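Local coordinates for protein Phl p 3 allergen (Phleum pratense, PDB 3FT1) that is a secreted grass pollen allergen recognised by IgE, resembles the C-terminal domain of beta-expansins, and has no firmly established role in the plant, at residues Leu17-Lys22 and Glu44-Lys49; Asn66-Phe69 and Met75-Val78. All coordinates share one frame; numbering follows the deposited sequence.

Contact 1: residues Leu17-Lys22 and Glu44-Lys49; sequences LVLDIK and EPLTKK
Lys-22 NZ forms a 2.6 Å salt bridge with Asp-20 OD1, on the face of strand 16-24 turned away from the residues that meet Leu-46. The ammonium approaches on the syn side of the carboxylate oxygen. The Lys-22 chain folds at CB-CG (chi2 -74°) and again at CD-CE (chi4 -73°), which brings NZ back to Asp-20. The bond ties two residues of the same strand, two positions apart.

The face toward Leu-46 is apolar. Leu-46 CD2 is the atom that bridges the gap. Leu-46 CD2 lies 4.2 Å from Leu-19 CD1, where the two branches meet end methyl to end methyl. Leu-46 CD2 is 4.4 Å from Ile-21 CD1. Leu-46 CD1 is turned aside (chi2 68°), which leaves CD2 anti to CA as the branch that reaches strand 16-24. No hydrogen bond crosses between the two segments. The 86 Å² they bury together fits light contact between methyl tips. All three residues are buried, and they meet in the interior of the all-beta, barrel-like expansin C-terminal-family domain.

The two segments are not neighbours in the sheet. Strand 52-56 lies between them in strand order, and its Trp-53 and Val-55 also touch Leu-46. Strand 30-36 contributes Val-33 and Leu-35 beside Leu-46, while strand 3-8 packs Val-8 on Leu-19 and Val-4 and Phe-6 on Ile-21.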
ATOM      1  N   LEU A  17       8.251  -1.608  -4.983  1.00 13.37           N
ATOM      2  CA  LEU A  17       7.474  -2.278  -3.947  1.00 11.57           C
ATOM      3  C   LEU A  17       6.489  -3.235  -4.584  1.00 10.63           C
ATOM      4  O   LEU A  17       5.651  -2.825  -5.369  1.00 16.16           O
ATOM      5  CB  LEU A  17       6.700  -1.262  -3.108  1.00 21.95           C
ATOM      6  CG  LEU A  17       7.397  -0.669  -1.891  1.00 22.31           C
ATOM      7  CD1 LEU A  17       6.521   0.411  -1.259  1.00 27.13           C
ATOM      8  CD2 LEU A  17       7.724  -1.767  -0.882  1.00 23.42           C
ATOM      9  N   VAL A  18       6.606  -4.513  -4.242  1.00 15.57           N
ATOM     10  CA  VAL A  18       5.646  -5.514  -4.663  1.00 16.33           C
ATOM     11  C   VAL A  18       4.937  -5.948  -3.400  1.00 13.43           C
ATOM     12  O   VAL A  18       5.565  -6.517  -2.498  1.00 11.30           O
ATOM     13  CB  VAL A  18       6.338  -6.732  -5.302  1.00 11.68           C
ATOM     14  CG1 VAL A  18       5.308  -7.720  -5.799  1.00 16.99           C
ATOM     15  CG2 VAL A  18       7.249  -6.286  -6.444  1.00 13.31           C
ATOM     16  N   LEU A  19       3.640  -5.664  -3.328  1.00 17.16           N
ATOM     17  CA  LEU A  19       2.906  -5.832  -2.081  1.00 13.57           C
ATOM     18  C   LEU A  19       1.703  -6.725  -2.238  1.00 18.86           C
ATOM     19  O   LEU A  19       0.842  -6.478  -3.089  1.00 13.42           O
ATOM     20  CB  LEU A  19       2.428  -4.476  -1.558  1.00 11.79           C
ATOM     21  CG  LEU A  19       3.511  -3.459  -1.204  1.00 15.60           C
ATOM     22  CD1 LEU A  19       2.867  -2.111  -0.905  1.00 15.17           C
ATOM     23  CD2 LEU A  19       4.318  -3.959  -0.012  1.00 13.87           C
ATOM     24  N   ASP A  20       1.658  -7.756  -1.401  1.00 16.15           N
ATOM     25  CA  ASP A  20       0.437  -8.509  -1.174  1.00 10.10           C
ATOM     26  C   ASP A  20      -0.388  -7.706  -0.188  1.00 11.36           C
ATOM     27  O   ASP A  20      -0.081  -7.644   1.001  1.00 13.02           O
ATOM     28  CB  ASP A  20       0.760  -9.884  -0.585  1.00 16.67           C
ATOM     29  CG  ASP A  20      -0.477 -10.727  -0.355  1.00 26.05           C
ATOM     30  OD1 ASP A  20      -1.577 -10.308  -0.773  1.00 20.59           O
ATOM     31  OD2 ASP A  20      -0.349 -11.816   0.244  1.00 25.21           O
ATOM     32  N   ILE A  21      -1.425  -7.055  -0.692  1.00 12.39           N
ATOM     33  CA  ILE A  21      -2.274  -6.243   0.155  1.00 11.33           C
ATOM     34  C   ILE A  21      -3.556  -7.026   0.390  1.00 13.53           C
ATOM     35  O   ILE A  21      -4.239  -7.415  -0.561  1.00 17.40           O
ATOM     36  CB  ILE A  21      -2.588  -4.872  -0.509  1.00 16.24           C
ATOM     37  CG1 ILE A  21      -1.287  -4.105  -0.777  1.00 23.50           C
ATOM     38  CG2 ILE A  21      -3.534  -4.051   0.362  1.00 14.13           C
ATOM     39  CD1 ILE A  21      -1.478  -2.791  -1.523  1.00 14.66           C
ATOM     40  N   LYS A  22      -3.861  -7.284   1.657  1.00  8.56           N
ATOM     41  CA  LYS A  22      -5.098  -7.952   2.022  1.00 12.86           C
ATOM     42  C   LYS A  22      -6.027  -6.911   2.619  1.00 20.28           C
ATOM     43  O   LYS A  22      -5.814  -6.438   3.734  1.00 20.46           O
ATOM     44  CB  LYS A  22      -4.816  -9.076   3.013  1.00 14.34           C
ATOM     45  CG  LYS A  22      -4.128 -10.267   2.368  1.00 21.24           C
ATOM     46  CD  LYS A  22      -5.138 -11.039   1.509  1.00 21.03           C
ATOM     47  CE  LYS A  22      -4.523 -12.258   0.845  1.00 35.74           C
ATOM     48  NZ  LYS A  22      -3.614 -11.895  -0.274  1.00 34.16           N
ATOM     49  N   GLU A  44       0.965   8.260  -6.094  1.00 13.68           N
ATOM     50  CA  GLU A  44       1.380   7.466  -7.240  1.00 12.96           C
ATOM     51  C   GLU A  44       0.619   6.149  -7.263  1.00 12.24           C
ATOM     52  O   GLU A  44       0.680   5.375  -6.305  1.00 13.82           O
ATOM     53  CB  GLU A  44       2.878   7.171  -7.157  1.00 15.28           C
ATOM     54  CG  GLU A  44       3.734   8.407  -6.932  1.00 17.74           C
ATOM     55  CD  GLU A  44       5.191   8.060  -6.720  1.00 22.14           C
ATOM     56  OE1 GLU A  44       5.767   7.387  -7.594  1.00 25.06           O
ATOM     57  OE2 GLU A  44       5.750   8.460  -5.685  1.00 24.32           O
ATOM     58  N   PRO A  45      -0.079   5.869  -8.368  1.00 13.48           N
ATOM     59  CA  PRO A  45      -0.902   4.654  -8.386  1.00 16.32           C
ATOM     60  C   PRO A  45      -0.047   3.392  -8.378  1.00 19.72           C
ATOM     61  O   PRO A  45       1.010   3.353  -9.019  1.00 15.20           O
ATOM     62  CB  PRO A  45      -1.664   4.753  -9.712  1.00 17.47           C
ATOM     63  CG  PRO A  45      -1.388   6.132 -10.251  1.00 24.65           C
ATOM     64  CD  PRO A  45      -0.092   6.573  -9.657  1.00 23.28           C
ATOM     65  N   LEU A  46      -0.487   2.384  -7.634  1.00 14.90           N
ATOM     66  CA  LEU A  46       0.089   1.053  -7.740  1.00 12.83           C
ATOM     67  C   LEU A  46      -0.686   0.320  -8.816  1.00 16.33           C
ATOM     68  O   LEU A  46      -1.864   0.593  -9.033  1.00 16.67           O
ATOM     69  CB  LEU A  46      -0.010   0.291  -6.416  1.00 12.61           C
ATOM     70  CG  LEU A  46       1.091   0.559  -5.387  1.00 19.52           C
ATOM     71  CD1 LEU A  46       0.985   1.972  -4.847  1.00 17.01           C
ATOM     72  CD2 LEU A  46       1.017  -0.467  -4.263  1.00 18.24           C
ATOM     73  N   THR A  47      -0.016  -0.595  -9.499  1.00 15.63           N
ATOM     74  CA  THR A  47      -0.652  -1.412 -10.521  1.00 24.83           C
ATOM     75  C   THR A  47      -1.007  -2.776  -9.948  1.00 23.68           C
ATOM     76  O   THR A  47      -0.173  -3.421  -9.326  1.00 20.98           O
ATOM     77  CB  THR A  47       0.290  -1.618 -11.713  1.00 25.91           C
ATOM     78  OG1 THR A  47       0.580  -0.348 -12.315  1.00 26.39           O
ATOM     79  CG2 THR A  47      -0.344  -2.541 -12.742  1.00 28.54           C
ATOM     80  N   LYS A  48      -2.245  -3.216 -10.144  1.00 18.48           N
ATOM     81  CA  LYS A  48      -2.630  -4.532  -9.661  1.00 16.83           C
ATOM     82  C   LYS A  48      -2.155  -5.619 -10.621  1.00 23.78           C
ATOM     83  O   LYS A  48      -2.475  -5.595 -11.810  1.00 24.38           O
ATOM     84  CB  LYS A  48      -4.139  -4.637  -9.448  1.00 29.56           C
ATOM     85  CG  LYS A  48      -4.533  -5.909  -8.722  1.00 18.22           C
ATOM     86  CD  LYS A  48      -6.032  -5.996  -8.508  1.00 32.71           C
ATOM     87  CE  LYS A  48      -6.388  -7.270  -7.758  1.00 32.67           C
ATOM     88  NZ  LYS A  48      -7.763  -7.220  -7.188  1.00 52.95           N
ATOM     89  N   LYS A  49      -1.390  -6.569 -10.096  1.00 19.95           N
ATOM     90  CA  LYS A  49      -0.832  -7.649 -10.903  1.00 25.41           C
ATOM     91  C   LYS A  49      -1.224  -8.997 -10.333  1.00 31.65           C
ATOM     92  O   LYS A  49      -0.392  -9.708  -9.775  1.00 33.04           O
ATOM     93  CB  LYS A  49       0.691  -7.546 -10.956  1.00 25.61           C
ATOM     94  CG  LYS A  49       1.194  -6.295 -11.625  1.00 25.14           C
ATOM     95  CD  LYS A  49       2.639  -6.447 -12.034  1.00 31.14           C
ATOM     96  CE  LYS A  49       3.029  -5.419 -13.073  1.00 31.10           C
ATOM     97  NZ  LYS A  49       4.395  -5.683 -13.595  1.00 42.78           N
TER

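Contact 2: residues Asn66-Phe69 and Met75-Val78; sequences NFRF and MRNV
Arg-68 and Val-78 meet on one face of a beta hairpin formed by strands 65-71 and 76-83, in a domain of the expansin C-terminal family. The strand axes are antiparallel and 4.6 Å apart at their closest. Arg-68 faces Val-78 in a non-hydrogen-bonded pair. The aliphatic part of Arg-68 crosses Val-78 at a slant, with CG 4.0 Å from Val-78 CG2. CB and CD of the arginine are almost as near to the same methyl, so it sits against the whole first half of the chain. Arg-68 CG is anti to the backbone N (chi1 177°), and a bend at chi3 then lifts the guanidinium off the valine. There its NE makes a salt bridge to Glu-34, and the arginine has a cation-pi contact with Trp-43.

Arg-76 extends on the same face. Its NE gives a 2.6 Å hydrogen bond to a water at the edge of the guanidinium, in its plane. That water also accepts a 3.0 Å bond from Arg-68 NH1. It thus links two like-charged groups that do not touch directly and may soften their repulsion.

Phe-69 and Asn-77 form the next pair, hydrogen-bonded, with their side chains on the other face. The Phe-69 ring meets that of Phe-79 at about 80° and packs on Leu-30 and Val-33, while Asn-77 ND2 bonds to Gln-98. Asn-77 N donates to Phe-69 O at 3.0 Å. In return Phe-69 N donates to Asn-77 O at 2.7 Å, nearly straight, with an N-H...O angle of 176°, and the same oxygen lies at the edge of the Phe-69 ring, 3.9 Å from CD2.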
ATOM      1  N   ASN A  66       3.093   6.091   2.705  1.00 14.59           N
ATOM      2  CA  ASN A  66       1.663   6.266   2.947  1.00 11.82           C
ATOM      3  C   ASN A  66       0.867   5.675   1.797  1.00 10.35           C
ATOM      4  O   ASN A  66       1.326   5.684   0.654  1.00 11.47           O
ATOM      5  CB  ASN A  66       1.349   7.758   3.085  1.00 12.93           C
ATOM      6  CG  ASN A  66       2.354   8.469   3.958  1.00 17.92           C
ATOM      7  OD1 ASN A  66       2.365   8.289   5.175  1.00 17.20           O
ATOM      8  ND2 ASN A  66       3.228   9.259   3.337  1.00 26.28           N
ATOM      9  N   PHE A  67      -0.313   5.146   2.095  1.00 12.98           N
ATOM     10  CA  PHE A  67      -1.141   4.498   1.082  1.00  9.73           C
ATOM     11  C   PHE A  67      -2.572   5.020   1.132  1.00 11.56           C
ATOM     12  O   PHE A  67      -3.165   5.116   2.204  1.00 15.40           O
ATOM     13  CB  PHE A  67      -1.131   2.976   1.271  1.00 11.61           C
ATOM     14  CG  PHE A  67       0.221   2.359   1.043  1.00 12.20           C
ATOM     15  CD1 PHE A  67       0.598   1.947  -0.223  1.00 13.69           C
ATOM     16  CD2 PHE A  67       1.130   2.244   2.083  1.00 15.97           C
ATOM     17  CE1 PHE A  67       1.860   1.409  -0.453  1.00 15.15           C
ATOM     18  CE2 PHE A  67       2.392   1.703   1.867  1.00 16.39           C
ATOM     19  CZ  PHE A  67       2.754   1.283   0.600  1.00 15.10           C
ATOM     20  N   ARG A  68      -3.104   5.373  -0.031  1.00  8.73           N
ATOM     21  CA  ARG A  68      -4.504   5.785  -0.136  1.00  7.79           C
ATOM     22  C   ARG A  68      -5.269   4.697  -0.851  1.00 13.16           C
ATOM     23  O   ARG A  68      -4.879   4.273  -1.948  1.00 11.66           O
ATOM     24  CB  ARG A  68      -4.646   7.095  -0.903  1.00 12.17           C
ATOM     25  CG  ARG A  68      -6.098   7.519  -1.094  1.00 12.23           C
ATOM     26  CD  ARG A  68      -6.204   8.981  -1.470  1.00 14.32           C
ATOM     27  NE  ARG A  68      -5.758   9.220  -2.838  1.00 13.32           N
ATOM     28  CZ  ARG A  68      -5.708  10.424  -3.402  1.00 17.92           C
ATOM     29  NH1 ARG A  68      -6.070  11.499  -2.711  1.00 14.39           N
ATOM     30  NH2 ARG A  68      -5.297  10.553  -4.653  1.00 15.89           N
ATOM     31  N   PHE A  69      -6.348   4.244  -0.218  1.00 11.48           N
ATOM     32  CA  PHE A  69      -7.240   3.242  -0.787  1.00 14.89           C
ATOM     33  C   PHE A  69      -8.558   3.866  -1.224  1.00  7.65           C
ATOM     34  O   PHE A  69      -9.106   4.719  -0.530  1.00 15.69           O
ATOM     35  CB  PHE A  69      -7.564   2.164   0.250  1.00 12.48           C
ATOM     36  CG  PHE A  69      -6.375   1.333   0.664  1.00 15.85           C
ATOM     37  CD1 PHE A  69      -5.977   0.251  -0.096  1.00 31.51           C
ATOM     38  CD2 PHE A  69      -5.666   1.631   1.811  1.00 44.23           C
ATOM     39  CE1 PHE A  69      -4.896  -0.518   0.276  1.00 30.21           C
ATOM     40  CE2 PHE A  69      -4.578   0.863   2.189  1.00 37.04           C
ATOM     41  CZ  PHE A  69      -4.196  -0.212   1.413  1.00 14.97           C
ATOM     42  N   MET A  75     -15.366   4.087  -0.814  1.00 13.30           N
ATOM     43  CA  MET A  75     -14.858   4.401   0.509  1.00 10.37           C
ATOM     44  C   MET A  75     -13.358   4.687   0.432  1.00 10.52           C
ATOM     45  O   MET A  75     -12.591   3.890  -0.111  1.00 11.25           O
ATOM     46  CB  MET A  75     -15.108   3.248   1.482  1.00 13.37           C
ATOM     47  CG  MET A  75     -14.412   3.433   2.828  1.00 20.55           C
ATOM     48  SD  MET A  75     -15.145   4.789   3.774  1.00 28.44           S
ATOM     49  CE  MET A  75     -13.962   4.958   5.104  1.00 29.62           C
ATOM     50  N   ARG A  76     -12.958   5.821   0.996  1.00 12.05           N
ATOM     51  CA  ARG A  76     -11.569   6.271   0.987  1.00 11.03           C
ATOM     52  C   ARG A  76     -10.931   6.046   2.353  1.00 11.95           C
ATOM     53  O   ARG A  76     -11.491   6.425   3.381  1.00 11.96           O
ATOM     54  CB  ARG A  76     -11.518   7.769   0.665  1.00 14.42           C
ATOM     55  CG  ARG A  76     -10.155   8.417   0.906  1.00 15.37           C
ATOM     56  CD  ARG A  76     -10.306   9.936   1.088  1.00 16.31           C
ATOM     57  NE  ARG A  76      -9.075  10.559   1.575  1.00 31.47           N
ATOM     58  CZ  ARG A  76      -8.791  10.753   2.859  1.00 22.86           C
ATOM     59  NH1 ARG A  76      -9.653  10.381   3.797  1.00 34.87           N
ATOM     60  NH2 ARG A  76      -7.647  11.328   3.209  1.00 25.03           N
ATOM     61  N   ASN A  77      -9.748   5.447   2.359  1.00 12.41           N
ATOM     62  CA  ASN A  77      -8.963   5.344   3.577  1.00 10.98           C
ATOM     63  C   ASN A  77      -7.524   5.688   3.256  1.00 13.24           C
ATOM     64  O   ASN A  77      -7.002   5.286   2.216  1.00 13.34           O
ATOM     65  CB  ASN A  77      -9.033   3.926   4.172  1.00 12.09           C
ATOM     66  CG  ASN A  77     -10.408   3.580   4.689  1.00 13.09           C
ATOM     67  OD1 ASN A  77     -11.288   3.195   3.924  1.00 15.02           O
ATOM     68  ND2 ASN A  77     -10.605   3.721   5.998  1.00 10.87           N
ATOM     69  N   VAL A  78      -6.893   6.453   4.137  1.00 11.40           N
ATOM     70  CA  VAL A  78      -5.457   6.670   4.031  1.00 10.95           C
ATOM     71  C   VAL A  78      -4.769   6.046   5.244  1.00 10.20           C
ATOM     72  O   VAL A  78      -5.173   6.266   6.388  1.00 11.45           O
ATOM     73  CB  VAL A  78      -5.107   8.162   3.928  1.00 13.31           C
ATOM     74  CG1 VAL A  78      -3.595   8.349   3.961  1.00 12.94           C
ATOM     75  CG2 VAL A  78      -5.672   8.747   2.638  1.00 15.42           C
TER
HETATM   76  O   HOH W   1      -7.763  11.773  -0.289  1.00 15.74           O

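Overall arrangement
Contact 1 comes first along the chain and closes before contact 2 opens. Their centres are about 13 Å apart. Contact 1 lies nearer the centre of the chain, about 6 Å from it, against about 9 Å for contact 2. Both draw on the same antiparallel sheet, and contact 2 includes strand 76-83 at one end of the strand order. They meet in the core. Leu-19 CD1 of contact 1 packs 3.7 Å from Phe-67 CE1 of contact 2, and Ile-21 CG2 lies 3.8 Å from Phe-69 CE1. The domain has no helix, and these strands pack around one shared interior, as expected of a beta-barrel.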